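Local coordinates for peptide synthetase, module 7 (Actinoplanes teichomyceticus, PDB 4TX3), which probably recruits cytochrome P450 oxygenases to the peptide synthetase that makes teicoplanin, as a condensation-like domain without condensation activity, at residues 55-66 with 154-165. Numbering follows the deposited sequence.
Sequences ALEAALRDVAAR and FFRDLAAAYGAR
Ala55 meets the ring of Tyr162 and the base of Arg165, CB to CE1 of Tyr162 being 3.8 Å. The backbone N of Leu56 lies at the edge of the same ring, near the ring plane. The hydroxyl of Tyr162 reaches past this helix start to the backbone N of Asp52. Ala58 packs its methyl against CD of Arg165. Ala59 sits where the helices come together, its CA 4.9 Å from CA of Ala161 and its methyl on the backbone at Tyr162. Leu60 places CD2 3.6 Å from CD1 of Leu158 and also touches the edge of the Phe154 ring. Leu158 is a knob in the hole formed by Leu56, Ala59, Leu60 and Val63.

Asp62 is gripped side-on by Arg165. NE of Arg165 donates to OD2 of Asp62 at 2.8 Å, as part of a salt bridge, and NH2 makes a nearly straight bond (176°) to OD1. Both oxygens use syn lone pairs, and the carboxylate and guanidinium planes are nearly coplanar. A bend at chi2 (-64°) turns the Arg165 chain over Ala58 to reach them. Val63 divides its branches: CG1 meets Phe154, and CG2 lies 3.5 Å from N of Leu158. NE of Arg66 makes a salt-bridged hydrogen bond to OD2 of Asp157 (3.0 Å), met from above the carboxylate plane. A water bridges NH2 of Arg66 and the same OD2; His67 and Arg173 also bind this carboxylate. Arg66 and Ala164 also pack against a chain of another protein, consistent with a recruiting role.

The helix axes cross at 132°, 8.1 Å apart. Helices 53-66 and 148-166 cover the sheet of the N-terminal lobe, one of the two chloramphenicol acetyltransferase-like lobes of a condensation-type domain.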
loop_
_atom_site.group_PDB
_atom_site.type_symbol
_atom_site.label_atom_id
_atom_site.label_comp_id
_atom_site.label_asym_id
_atom_site.label_seq_id
_atom_site.Cartn_x
_atom_site.Cartn_y
_atom_site.Cartn_z
ATOM N N ALA B 55 24.002 10.498 -9.092
ATOM C CA ALA B 55 23.158 10.154 -7.954
ATOM C C ALA B 55 22.308 8.931 -8.264
ATOM O O ALA B 55 22.142 8.059 -7.426
ATOM C CB ALA B 55 22.269 11.332 -7.558
ATOM N N LEU B 56 21.762 8.886 -9.470
ATOM C CA LEU B 56 21.005 7.733 -9.904
ATOM C C LEU B 56 21.900 6.485 -9.843
ATOM O O LEU B 56 21.500 5.442 -9.339
ATOM C CB LEU B 56 20.460 7.969 -11.309
ATOM C CG LEU B 56 19.554 6.897 -11.908
ATOM C CD1 LEU B 56 18.448 6.561 -10.927
ATOM C CD2 LEU B 56 18.990 7.356 -13.256
ATOM N N GLU B 57 23.129 6.622 -10.314
ATOM C CA GLU B 57 24.068 5.518 -10.333
ATOM C C GLU B 57 24.374 5.016 -8.912
ATOM O O GLU B 57 24.477 3.806 -8.671
ATOM C CB GLU B 57 25.361 5.940 -11.046
ATOM C CG GLU B 57 26.380 4.823 -11.204
ATOM C CD GLU B 57 27.716 5.313 -11.755
ATOM O OE1 GLU B 57 28.506 5.892 -10.976
ATOM O OE2 GLU B 57 27.977 5.111 -12.968
ATOM N N ALA B 58 24.519 5.943 -7.974
ATOM C CA ALA B 58 24.803 5.564 -6.593
ATOM C C ALA B 58 23.570 4.910 -5.977
ATOM O O ALA B 58 23.680 4.019 -5.140
ATOM C CB ALA B 58 25.232 6.781 -5.774
ATOM N N ALA B 59 22.400 5.361 -6.419
ATOM C CA ALA B 59 21.142 4.904 -5.874
ATOM C C ALA B 59 20.885 3.447 -6.266
ATOM O O ALA B 59 20.553 2.625 -5.408
ATOM C CB ALA B 59 20.018 5.794 -6.336
ATOM N N LEU B 60 21.049 3.142 -7.552
ATOM C CA LEU B 60 20.930 1.774 -8.066
ATOM C C LEU B 60 21.822 0.820 -7.271
ATOM O O LEU B 60 21.394 -0.244 -6.832
ATOM C CB LEU B 60 21.298 1.739 -9.548
ATOM C CG LEU B 60 20.251 2.400 -10.447
ATOM C CD1 LEU B 60 20.824 2.751 -11.837
ATOM C CD2 LEU B 60 19.047 1.480 -10.568
ATOM N N ARG B 61 23.064 1.239 -7.075
ATOM C CA ARG B 61 24.011 0.555 -6.206
ATOM C C ARG B 61 23.472 0.369 -4.770
ATOM O O ARG B 61 23.673 -0.689 -4.159
ATOM C CB ARG B 61 25.322 1.342 -6.193
ATOM C CG ARG B 61 26.552 0.553 -5.890
ATOM C CD ARG B 61 27.781 1.462 -5.954
ATOM N NE ARG B 61 28.077 1.906 -7.317
ATOM C CZ ARG B 61 28.291 3.173 -7.670
ATOM N NH1 ARG B 61 28.228 4.149 -6.764
ATOM N NH2 ARG B 61 28.559 3.466 -8.937
ATOM N N ASP B 62 22.789 1.391 -4.238
ATOM C CA ASP B 62 22.235 1.338 -2.879
ATOM C C ASP B 62 21.064 0.379 -2.758
ATOM O O ASP B 62 20.837 -0.196 -1.694
ATOM C CB ASP B 62 21.780 2.718 -2.411
ATOM C CG ASP B 62 22.940 3.665 -2.163
ATOM O OD1 ASP B 62 24.080 3.195 -1.934
ATOM O OD2 ASP B 62 22.708 4.894 -2.215
ATOM N N VAL B 63 20.310 0.212 -3.837
ATOM C CA VAL B 63 19.199 -0.711 -3.792
ATOM C C VAL B 63 19.740 -2.121 -3.640
ATOM O O VAL B 63 19.176 -2.931 -2.906
ATOM C CB VAL B 63 18.325 -0.607 -5.040
ATOM C CG1 VAL B 63 17.290 -1.756 -5.094
ATOM C CG2 VAL B 63 17.643 0.751 -5.070
ATOM N N ALA B 64 20.849 -2.415 -4.310
ATOM C CA ALA B 64 21.428 -3.751 -4.202
ATOM C C ALA B 64 22.146 -3.902 -2.875
ATOM O O ALA B 64 22.284 -5.021 -2.362
ATOM C CB ALA B 64 22.381 -4.043 -5.369
ATOM N N ALA B 65 22.618 -2.787 -2.322
ATOM C CA ALA B 65 23.237 -2.839 -0.998
ATOM C C ALA B 65 22.182 -3.293 0.004
ATOM O O ALA B 65 22.445 -4.133 0.852
ATOM C CB ALA B 65 23.830 -1.491 -0.598
ATOM N N ARG B 66 20.978 -2.753 -0.136
ATOM C CA ARG B 66 19.864 -3.064 0.752
ATOM C C ARG B 66 19.394 -4.516 0.595
ATOM O O ARG B 66 19.088 -5.173 1.592
ATOM C CB ARG B 66 18.718 -2.081 0.482
ATOM C CG ARG B 66 17.446 -2.260 1.294
ATOM C CD ARG B 66 16.533 -1.054 1.058
ATOM N NE ARG B 66 15.161 -1.285 1.495
ATOM C CZ ARG B 66 14.740 -1.148 2.751
ATOM N NH1 ARG B 66 15.586 -0.774 3.710
ATOM N NH2 ARG B 66 13.468 -1.381 3.050
ATOM N N PHE B 154 11.543 -2.477 -5.766
ATOM C CA PHE B 154 12.778 -1.970 -6.351
ATOM C C PHE B 154 12.695 -0.449 -6.569
ATOM O O PHE B 154 13.573 0.302 -6.135
ATOM C CB PHE B 154 13.092 -2.684 -7.668
ATOM C CG PHE B 154 14.421 -2.289 -8.274
ATOM C CD1 PHE B 154 14.519 -1.185 -9.122
ATOM C CD2 PHE B 154 15.575 -3.007 -7.986
ATOM C CE1 PHE B 154 15.742 -0.807 -9.660
ATOM C CE2 PHE B 154 16.800 -2.642 -8.531
ATOM C CZ PHE B 154 16.884 -1.540 -9.367
ATOM N N PHE B 155 11.623 0.012 -7.205
ATOM C CA PHE B 155 11.513 1.434 -7.487
ATOM C C PHE B 155 11.132 2.256 -6.257
ATOM O O PHE B 155 11.466 3.432 -6.195
ATOM C CB PHE B 155 10.541 1.669 -8.655
ATOM C CG PHE B 155 11.096 1.187 -9.963
ATOM C CD1 PHE B 155 12.115 1.883 -10.589
ATOM C CD2 PHE B 155 10.663 -0.005 -10.531
ATOM C CE1 PHE B 155 12.665 1.412 -11.772
ATOM C CE2 PHE B 155 11.214 -0.481 -11.719
ATOM C CZ PHE B 155 12.211 0.220 -12.329
ATOM N N ARG B 156 10.482 1.655 -5.262
ATOM C CA ARG B 156 10.267 2.396 -4.020
ATOM C C ARG B 156 11.616 2.603 -3.361
ATOM O O ARG B 156 11.877 3.658 -2.792
ATOM C CB ARG B 156 9.288 1.684 -3.073
ATOM C CG ARG B 156 7.811 2.143 -3.252
ATOM C CD ARG B 156 6.803 1.104 -2.754
ATOM N NE ARG B 156 7.339 0.370 -1.606
ATOM C CZ ARG B 156 6.936 -0.843 -1.236
ATOM N NH1 ARG B 156 5.989 -1.470 -1.928
ATOM N NH2 ARG B 156 7.481 -1.429 -0.178
ATOM N N ASP B 157 12.499 1.617 -3.470
ATOM C CA ASP B 157 13.794 1.735 -2.809
ATOM C C ASP B 157 14.782 2.576 -3.627
ATOM O O ASP B 157 15.636 3.258 -3.060
ATOM C CB ASP B 157 14.356 0.351 -2.504
ATOM C CG ASP B 157 13.630 -0.324 -1.331
ATOM O OD1 ASP B 157 12.927 0.391 -0.571
ATOM O OD2 ASP B 157 13.758 -1.562 -1.165
ATOM N N LEU B 158 14.652 2.539 -4.952
ATOM C CA LEU B 158 15.394 3.442 -5.838
ATOM C C LEU B 158 15.114 4.935 -5.542
ATOM O O LEU B 158 16.038 5.733 -5.351
ATOM C CB LEU B 158 15.057 3.130 -7.299
ATOM C CG LEU B 158 15.946 3.841 -8.311
ATOM C CD1 LEU B 158 17.392 3.473 -8.068
ATOM C CD2 LEU B 158 15.547 3.506 -9.719
ATOM N N ALA B 159 13.831 5.287 -5.500
ATOM C CA ALA B 159 13.387 6.640 -5.180
ATOM C C ALA B 159 13.951 7.136 -3.849
ATOM O O ALA B 159 14.432 8.270 -3.756
ATOM C CB ALA B 159 11.870 6.700 -5.157
ATOM N N ALA B 160 13.875 6.299 -2.820
ATOM C CA ALA B 160 14.395 6.659 -1.499
ATOM C C ALA B 160 15.898 6.945 -1.540
ATOM O O ALA B 160 16.373 7.932 -0.961
ATOM C CB ALA B 160 14.100 5.556 -0.488
ATOM N N ALA B 161 16.642 6.089 -2.239
ATOM C CA ALA B 161 18.084 6.253 -2.334
ATOM C C ALA B 161 18.471 7.415 -3.266
ATOM O O ALA B 161 19.445 8.125 -2.990
ATOM C CB ALA B 161 18.727 4.971 -2.789
ATOM N N TYR B 162 17.713 7.627 -4.347
ATOM C CA TYR B 162 17.993 8.759 -5.242
ATOM C C TYR B 162 17.800 10.091 -4.518
ATOM O O TYR B 162 18.604 11.005 -4.677
ATOM C CB TYR B 162 17.115 8.717 -6.493
ATOM C CG TYR B 162 17.360 9.872 -7.461
ATOM C CD1 TYR B 162 18.534 9.949 -8.200
ATOM C CD2 TYR B 162 16.409 10.880 -7.638
ATOM C CE1 TYR B 162 18.764 10.996 -9.082
ATOM C CE2 TYR B 162 16.625 11.930 -8.530
ATOM C CZ TYR B 162 17.806 11.982 -9.253
ATOM O OH TYR B 162 18.040 13.018 -10.145
ATOM N N GLY B 163 16.734 10.183 -3.725
ATOM C CA GLY B 163 16.482 11.342 -2.898
ATOM C C GLY B 163 17.703 11.744 -2.097
ATOM O O GLY B 163 18.170 12.883 -2.198
ATOM N N ALA B 164 18.236 10.805 -1.320
ATOM C CA ALA B 164 19.396 11.063 -0.459
ATOM C C ALA B 164 20.667 11.373 -1.244
ATOM O O ALA B 164 21.344 12.368 -0.967
ATOM C CB ALA B 164 19.642 9.872 0.471
ATOM N N ARG B 165 21.004 10.506 -2.200
ATOM C CA ARG B 165 22.216 10.664 -3.002
ATOM C C ARG B 165 22.192 11.973 -3.798
ATOM O O ARG B 165 23.219 12.643 -3.948
ATOM C CB ARG B 165 22.396 9.479 -3.947
ATOM C CG ARG B 165 22.778 8.194 -3.262
ATOM C CD ARG B 165 24.143 8.301 -2.582
ATOM N NE ARG B 165 24.571 7.001 -2.092
ATOM C CZ ARG B 165 25.647 6.779 -1.342
ATOM N NH1 ARG B 165 26.441 7.779 -0.974
ATOM N NH2 ARG B 165 25.924 5.541 -0.955
HETATM O O HOH W 1 12.050 -2.039 0.824
#